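Local coordinates for aldehyde dehydrogenase (Listeria monocytogenes, PDB 3K9D), which probably oxidises aldehydes with NAD or NADP as the electron acceptor, as a member of the aldehyde dehydrogenase family, at the interface of chains A and B. Sequence-based numbering; all coordinates share one arbitrary frame. Chains: chain A/B, Aldehyde dehydrogenase.

Contact 1: the interface of chains A and B. Residues chain A 102, 444-446; chain B 397, 412-414.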
loop_
_atom_site.group_PDB
_atom_site.type_symbol
_atom_site.label_atom_id
_atom_site.label_comp_id
_atom_site.label_asym_id
_atom_site.label_seq_id
_atom_site.Cartn_x
_atom_site.Cartn_y
_atom_site.Cartn_z
ATOM N N VAL A 102 11.506 21.335 1.182
ATOM C CA VAL A 102 10.470 20.337 1.439
ATOM C C VAL A 102 10.671 19.753 2.851
ATOM O O VAL A 102 11.731 19.212 3.163
ATOM C CB VAL A 102 10.505 19.171 0.406
ATOM C CG1 VAL A 102 9.423 18.122 0.716
ATOM C CG2 VAL A 102 10.347 19.668 -1.026
ATOM N N ARG A 444 4.094 15.997 3.055
ATOM C CA ARG A 444 5.147 16.875 2.567
ATOM C C ARG A 444 4.712 18.318 2.422
ATOM O O ARG A 444 3.664 18.619 1.842
ATOM C CB ARG A 444 5.724 16.355 1.261
ATOM C CG ARG A 444 6.478 15.059 1.450
ATOM C CD ARG A 444 6.292 14.196 0.265
ATOM N NE ARG A 444 6.863 12.863 0.428
ATOM C CZ ARG A 444 6.142 11.762 0.589
ATOM N NH1 ARG A 444 4.813 11.829 0.654
ATOM N NH2 ARG A 444 6.750 10.586 0.685
ATOM N N ILE A 445 5.529 19.210 2.968
ATOM C CA ILE A 445 5.226 20.632 2.979
ATOM C C ILE A 445 6.281 21.270 2.105
ATOM O O ILE A 445 7.467 21.219 2.431
ATOM C CB ILE A 445 5.246 21.225 4.418
ATOM C CG1 ILE A 445 4.267 20.469 5.311
ATOM C CG2 ILE A 445 4.928 22.731 4.406
ATOM C CD1 ILE A 445 4.861 19.267 6.038
ATOM N N ALA A 446 5.842 21.834 0.981
ATOM C CA ALA A 446 6.755 22.292 -0.059
ATOM C C ALA A 446 6.515 23.738 -0.451
ATOM O O ALA A 446 5.368 24.149 -0.639
ATOM C CB ALA A 446 6.647 21.399 -1.275
ATOM N N LEU B 397 1.150 20.084 1.627
ATOM C CA LEU B 397 0.859 21.423 2.101
ATOM C C LEU B 397 1.749 22.395 1.351
ATOM O O LEU B 397 2.980 22.361 1.470
ATOM C CB LEU B 397 1.058 21.540 3.617
ATOM C CG LEU B 397 0.469 22.772 4.310
ATOM C CD1 LEU B 397 0.238 22.451 5.755
ATOM C CD2 LEU B 397 1.347 24.008 4.197
ATOM N N THR B 412 7.124 23.136 -7.365
ATOM C CA THR B 412 7.786 22.775 -6.110
ATOM C C THR B 412 8.755 21.614 -6.357
ATOM O O THR B 412 8.867 21.107 -7.488
ATOM C CB THR B 412 6.772 22.376 -5.014
ATOM O OG1 THR B 412 5.927 21.321 -5.491
ATOM C CG2 THR B 412 5.924 23.558 -4.580
ATOM N N ASN B 413 9.464 21.191 -5.311
ATOM C CA ASN B 413 10.302 19.998 -5.422
ATOM C C ASN B 413 9.635 18.761 -4.844
ATOM O O ASN B 413 10.302 17.886 -4.301
ATOM C CB ASN B 413 11.698 20.231 -4.837
ATOM C CG ASN B 413 12.482 21.241 -5.632
ATOM O OD1 ASN B 413 12.636 21.094 -6.848
ATOM N ND2 ASN B 413 12.967 22.281 -4.970
ATOM N N LEU B 414 8.310 18.698 -4.973
ATOM C CA LEU B 414 7.586 17.455 -4.770
ATOM C C LEU B 414 7.838 16.551 -5.971
ATOM O O LEU B 414 8.241 17.020 -7.039
ATOM C CB LEU B 414 6.091 17.699 -4.599
ATOM C CG LEU B 414 5.617 18.517 -3.392
ATOM C CD1 LEU B 414 4.093 18.639 -3.441
ATOM C CD2 LEU B 414 6.104 17.903 -2.071
#
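A:Ala446 and A:Arg444 present their CB atoms to B:Leu414, while the backbone of the same strand pairs with B:Leu397. This is an intersubunit beta pairing of the kind seen in aldehyde dehydrogenase dimers: strand 440-447 of chain A runs parallel to strand 396-399 of chain B, with A:Ile445 and B:Leu397 as the bridge pair. B:Leu397 is gripped at both its polar backbone atoms. Its N donates to A:Arg444 O at 2.9 Å, nearly straight at the hydrogen (166°), and its O accepts from A:Ala446 N at 3.0 Å. The second approach is nearly head-on to the carbonyl, with a C=O...N angle of 163°.

On one face of the A strand, B:Leu414 reaches in from a loop. With CG anti to its carbonyl carbon (chi1 -63°), B:Leu414 turns its branched end to the strand; CD1 continues the chain and CD2, the side branch, lies between two alternate strand residues, 3.6 Å from A:Ala446 CB and 3.7 Å from A:Arg444 CB. B:Thr412 closes over the same alanine, its CB 3.9 Å from A:Ala446 CB. Between these two loop residues, B:Asn413 O, a backbone carbonyl, lies 3.7 Å from A:Val102 CG2 on the adjoining strand 102-108.

The opposite face belongs to A:Ile445 and B:Leu397, whose side chains run alongside each other in the same direction. A:Ile445 CG1 is 3.8 Å from B:Leu397 CB, and its CG2 branch meets the leucine CD2.

Contact 2: the interface of chains A and B. Residues chain A 103, 105, 443, 445-446; chain B 389-390, 397, 399.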
loop_
_atom_site.group_PDB
_atom_site.type_symbol
_atom_site.label_atom_id
_atom_site.label_comp_id
_atom_site.label_asym_id
_atom_site.label_seq_id
_atom_site.Cartn_x
_atom_site.Cartn_y
_atom_site.Cartn_z
ATOM N N MET A 103 9.647 19.872 3.691
ATOM C CA MET A 103 9.643 19.262 5.017
ATOM C C MET A 103 8.779 18.012 4.978
ATOM O O MET A 103 7.837 17.939 4.184
ATOM C CB MET A 103 9.084 20.240 6.058
ATOM C CG MET A 103 9.723 21.627 6.026
ATOM S SD MET A 103 9.393 22.605 7.509
ATOM C CE MET A 103 7.663 23.025 7.321
ATOM N N VAL A 105 6.566 15.183 7.478
ATOM C CA VAL A 105 5.888 14.996 8.761
ATOM C C VAL A 105 5.173 13.652 8.720
ATOM O O VAL A 105 4.420 13.374 7.785
ATOM C CB VAL A 105 4.834 16.138 9.035
ATOM C CG1 VAL A 105 3.963 15.843 10.283
ATOM C CG2 VAL A 105 5.510 17.494 9.187
ATOM N N ARG A 443 3.364 13.329 5.196
ATOM C CA ARG A 443 2.915 14.631 4.685
ATOM C C ARG A 443 4.121 15.485 4.281
ATOM O O ARG A 443 5.044 15.679 5.073
ATOM C CB ARG A 443 2.077 15.362 5.733
ATOM C CG ARG A 443 1.791 16.837 5.439
ATOM C CD ARG A 443 1.201 17.545 6.659
ATOM N NE ARG A 443 0.071 16.804 7.225
ATOM C CZ ARG A 443 -0.175 16.664 8.526
ATOM N NH1 ARG A 443 0.638 17.194 9.430
ATOM N NH2 ARG A 443 -1.230 15.964 8.924
ATOM N N ILE A 445 5.529 19.210 2.968
ATOM C CA ILE A 445 5.226 20.632 2.979
ATOM C C ILE A 445 6.281 21.270 2.105
ATOM O O ILE A 445 7.467 21.219 2.431
ATOM C CB ILE A 445 5.246 21.225 4.418
ATOM C CG1 ILE A 445 4.267 20.469 5.311
ATOM C CG2 ILE A 445 4.928 22.731 4.406
ATOM C CD1 ILE A 445 4.861 19.267 6.038
ATOM N N ALA A 446 5.842 21.834 0.981
ATOM C CA ALA A 446 6.755 22.292 -0.059
ATOM C C ALA A 446 6.515 23.738 -0.451
ATOM O O ALA A 446 5.368 24.149 -0.639
ATOM C CB ALA A 446 6.647 21.399 -1.275
ATOM N N ALA B 389 1.916 22.975 9.030
ATOM C CA ALA B 389 2.628 21.750 8.647
ATOM C C ALA B 389 2.392 20.594 9.634
ATOM O O ALA B 389 2.247 19.453 9.234
ATOM C CB ALA B 389 4.121 22.040 8.525
ATOM N N LEU B 390 2.345 20.909 10.920
ATOM C CA LEU B 390 2.148 19.881 11.942
ATOM C C LEU B 390 0.680 19.541 12.246
ATOM O O LEU B 390 0.419 18.552 12.931
ATOM C CB LEU B 390 2.921 20.221 13.230
ATOM C CG LEU B 390 4.461 20.300 13.176
ATOM C CD1 LEU B 390 4.996 20.942 14.448
ATOM C CD2 LEU B 390 5.146 18.932 12.906
ATOM N N LEU B 397 1.150 20.084 1.627
ATOM C CA LEU B 397 0.859 21.423 2.101
ATOM C C LEU B 397 1.749 22.395 1.351
ATOM O O LEU B 397 2.980 22.361 1.470
ATOM C CB LEU B 397 1.058 21.540 3.617
ATOM C CG LEU B 397 0.469 22.772 4.310
ATOM C CD1 LEU B 397 0.238 22.451 5.755
ATOM C CD2 LEU B 397 1.347 24.008 4.197
ATOM N N VAL B 399 3.279 25.987 -0.023
ATOM C CA VAL B 399 3.670 27.254 0.570
ATOM C C VAL B 399 4.104 28.213 -0.534
ATOM O O VAL B 399 5.015 27.898 -1.292
ATOM C CB VAL B 399 4.819 27.050 1.591
ATOM C CG1 VAL B 399 5.274 28.364 2.143
ATOM C CG2 VAL B 399 4.373 26.116 2.737
#
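A:Ala446 and B:Val399 carry the parallel strand pairing one step further: B:Val399 N donates to A:Ala446 O at 2.8 Å, tilted 25° from the carbonyl plane, so the alanine bonds to alternate residues of the B strand through its N and O.

Beside this pairing, the end of helix 382-391 of chain B packs against the A strands, and B:Ala389 is its main point of contact. Both carbons of the longer branch of A:Ile445 settle on the alanine methyl, CG1 at 3.6 Å and CD1 at 3.8 Å from B:Ala389 CB. The CG2 branch instead turns to B:Val399, 3.8 Å from its CG2. A:Met103 touches the same alanine methyl from another side with its terminal CE. A:Val105 uses CG2, which lies 4.0 Å from B:Leu390 CD2, the two side chains crossing at about a right angle.

A:Arg443 adds a side-chain hydrogen bond. Its chain starts with CG anti to the backbone N (chi1 168°) and bends at chi3, which turns the guanidinium onto a carbonyl in the last turn of the helix, where a positive charge would probably complement the partial negative charge of the helix C-terminal end. NH1 donates to B:Ala389 O at 2.8 Å, with the oxygen 21° out of the guanidinium plane.

Contact 3: the interface of chains A and B. Residues chain A 72, 245, 405, 410-411; chain B 451-452, 455.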
loop_
_atom_site.group_PDB
_atom_site.type_symbol
_atom_site.label_atom_id
_atom_site.label_comp_id
_atom_site.label_asym_id
_atom_site.label_seq_id
_atom_site.Cartn_x
_atom_site.Cartn_y
_atom_site.Cartn_z
ATOM N N ILE A 72 9.557 -18.330 23.324
ATOM C CA ILE A 72 10.514 -17.676 22.414
ATOM C C ILE A 72 9.821 -16.686 21.440
ATOM O O ILE A 72 10.330 -15.585 21.193
ATOM C CB ILE A 72 11.359 -18.744 21.644
ATOM C CG1 ILE A 72 12.249 -19.534 22.619
ATOM C CG2 ILE A 72 12.239 -18.116 20.561
ATOM C CD1 ILE A 72 12.658 -20.896 22.089
ATOM N N PHE A 245 10.104 -26.111 14.941
ATOM C CA PHE A 245 9.792 -24.995 15.835
ATOM C C PHE A 245 8.286 -24.752 15.962
ATOM O O PHE A 245 7.634 -24.384 14.986
ATOM C CB PHE A 245 10.490 -23.705 15.380
ATOM C CG PHE A 245 10.463 -22.612 16.414
ATOM C CD1 PHE A 245 11.345 -22.637 17.492
ATOM C CD2 PHE A 245 9.563 -21.570 16.318
ATOM C CE1 PHE A 245 11.325 -21.644 18.450
ATOM C CE2 PHE A 245 9.537 -20.568 17.286
ATOM C CZ PHE A 245 10.422 -20.610 18.343
ATOM N N LEU A 405 12.755 -18.888 11.423
ATOM C CA LEU A 405 13.490 -17.969 12.250
ATOM C C LEU A 405 14.175 -16.886 11.408
ATOM O O LEU A 405 14.323 -15.759 11.847
ATOM C CB LEU A 405 14.522 -18.758 13.073
ATOM C CG LEU A 405 14.178 -19.458 14.400
ATOM C CD1 LEU A 405 12.766 -20.044 14.504
ATOM C CD2 LEU A 405 15.216 -20.558 14.667
ATOM N N ALA A 410 14.489 -13.169 13.115
ATOM C CA ALA A 410 15.016 -13.562 14.425
ATOM C C ALA A 410 16.468 -14.043 14.308
ATOM O O ALA A 410 17.305 -13.707 15.139
ATOM C CB ALA A 410 14.130 -14.624 15.073
ATOM N N THR A 411 16.756 -14.817 13.263
ATOM C CA THR A 411 18.135 -15.213 12.956
ATOM C C THR A 411 18.747 -14.462 11.763
ATOM O O THR A 411 19.916 -14.683 11.426
ATOM C CB THR A 411 18.288 -16.736 12.724
ATOM O OG1 THR A 411 17.515 -17.131 11.591
ATOM C CG2 THR A 411 17.865 -17.525 13.946
ATOM N N GLU B 451 22.063 -18.347 15.591
ATOM C CA GLU B 451 21.475 -19.689 15.657
ATOM C C GLU B 451 20.292 -19.673 16.629
ATOM O O GLU B 451 20.175 -18.741 17.413
ATOM C CB GLU B 451 22.518 -20.701 16.135
ATOM C CG GLU B 451 23.729 -20.841 15.228
ATOM C CD GLU B 451 23.446 -21.594 13.933
ATOM O OE1 GLU B 451 22.639 -22.554 13.943
ATOM O OE2 GLU B 451 24.055 -21.237 12.906
ATOM N N LEU B 452 19.432 -20.702 16.585
ATOM C CA LEU B 452 18.326 -20.865 17.542
ATOM C C LEU B 452 18.827 -20.801 18.990
ATOM O O LEU B 452 18.221 -20.121 19.812
ATOM C CB LEU B 452 17.583 -22.193 17.315
ATOM C CG LEU B 452 16.087 -22.441 17.619
ATOM C CD1 LEU B 452 15.814 -23.947 17.691
ATOM C CD2 LEU B 452 15.486 -21.728 18.841
ATOM N N ILE B 455 19.085 -17.308 20.382
ATOM C CA ILE B 455 17.857 -16.565 20.641
ATOM C C ILE B 455 17.085 -17.055 21.883
ATOM O O ILE B 455 16.350 -16.280 22.494
ATOM C CB ILE B 455 16.974 -16.406 19.357
ATOM C CG1 ILE B 455 16.210 -17.691 19.023
ATOM C CG2 ILE B 455 17.834 -15.928 18.172
ATOM C CD1 ILE B 455 15.451 -17.638 17.714
#
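A:Leu405 packs against both B:Leu452 and B:Ile455, two side chains of the short C-terminal helix 452-455 of chain B, in a subunit contact whose side chains here meet mainly through carbon.

The leucine-leucine packing is the tighter: A:Leu405 CD2 lies 3.6 Å from B:Leu452 CG, the two side chains meeting at a slant. Toward B:Ile455, A:Leu405 offers its branch point, CG, 4.0 Å from the terminal CD1. B:Ile455 buries 70 Å² here; its CG1 stands between the backbone N and the carbonyl carbon (chi1 77°), and the extended chain beyond carries CD1 to the leucine, while CG2 faces A:Ala410 O at 3.8 Å. On its other flank, A:Ile72 approaches CG1 with its CG2 methyl, more loosely at 4.3 Å.

The aromatic contribution is peripheral. A:Phe245 brings CE1 to 4.2 Å from B:Leu452 CD2. Within chain A, A:Leu405 CD1 covers one face of the ring toward its rim, and A:Ile72 CB stands at the edge, which probably helps to hold the ring in place.

A:Thr411 adds a looser van der Waals contact through CG2 to the backbone of B:Glu451. The C-terminal helix of B thus packs against helix 67-85, helix 403-407 with the loop after it, and the 3-10 helix 245-248, which in this family leads to the expected catalytic cysteine.

Contact 1 and contact 2 are neighbouring parts of one strand pairing, their C-alpha centres about 6 Å apart, and share A:Ile445, A:Ala446 and B:Leu397. Contact 3 lies about 43 Å from contact 1 and 42 Å from contact 2. There the roles are exchanged: chain B supplies the C-terminal segment that follows its strand 440-447, and chain A receives it. The loop after helix 403-407 takes part in both contact 1 (from B) and contact 3 (from A). By the two-fold symmetry each site recurs with chains swapped, so the subunits exchange their C-terminal parts reciprocally, as expected of an aldehyde dehydrogenase dimer.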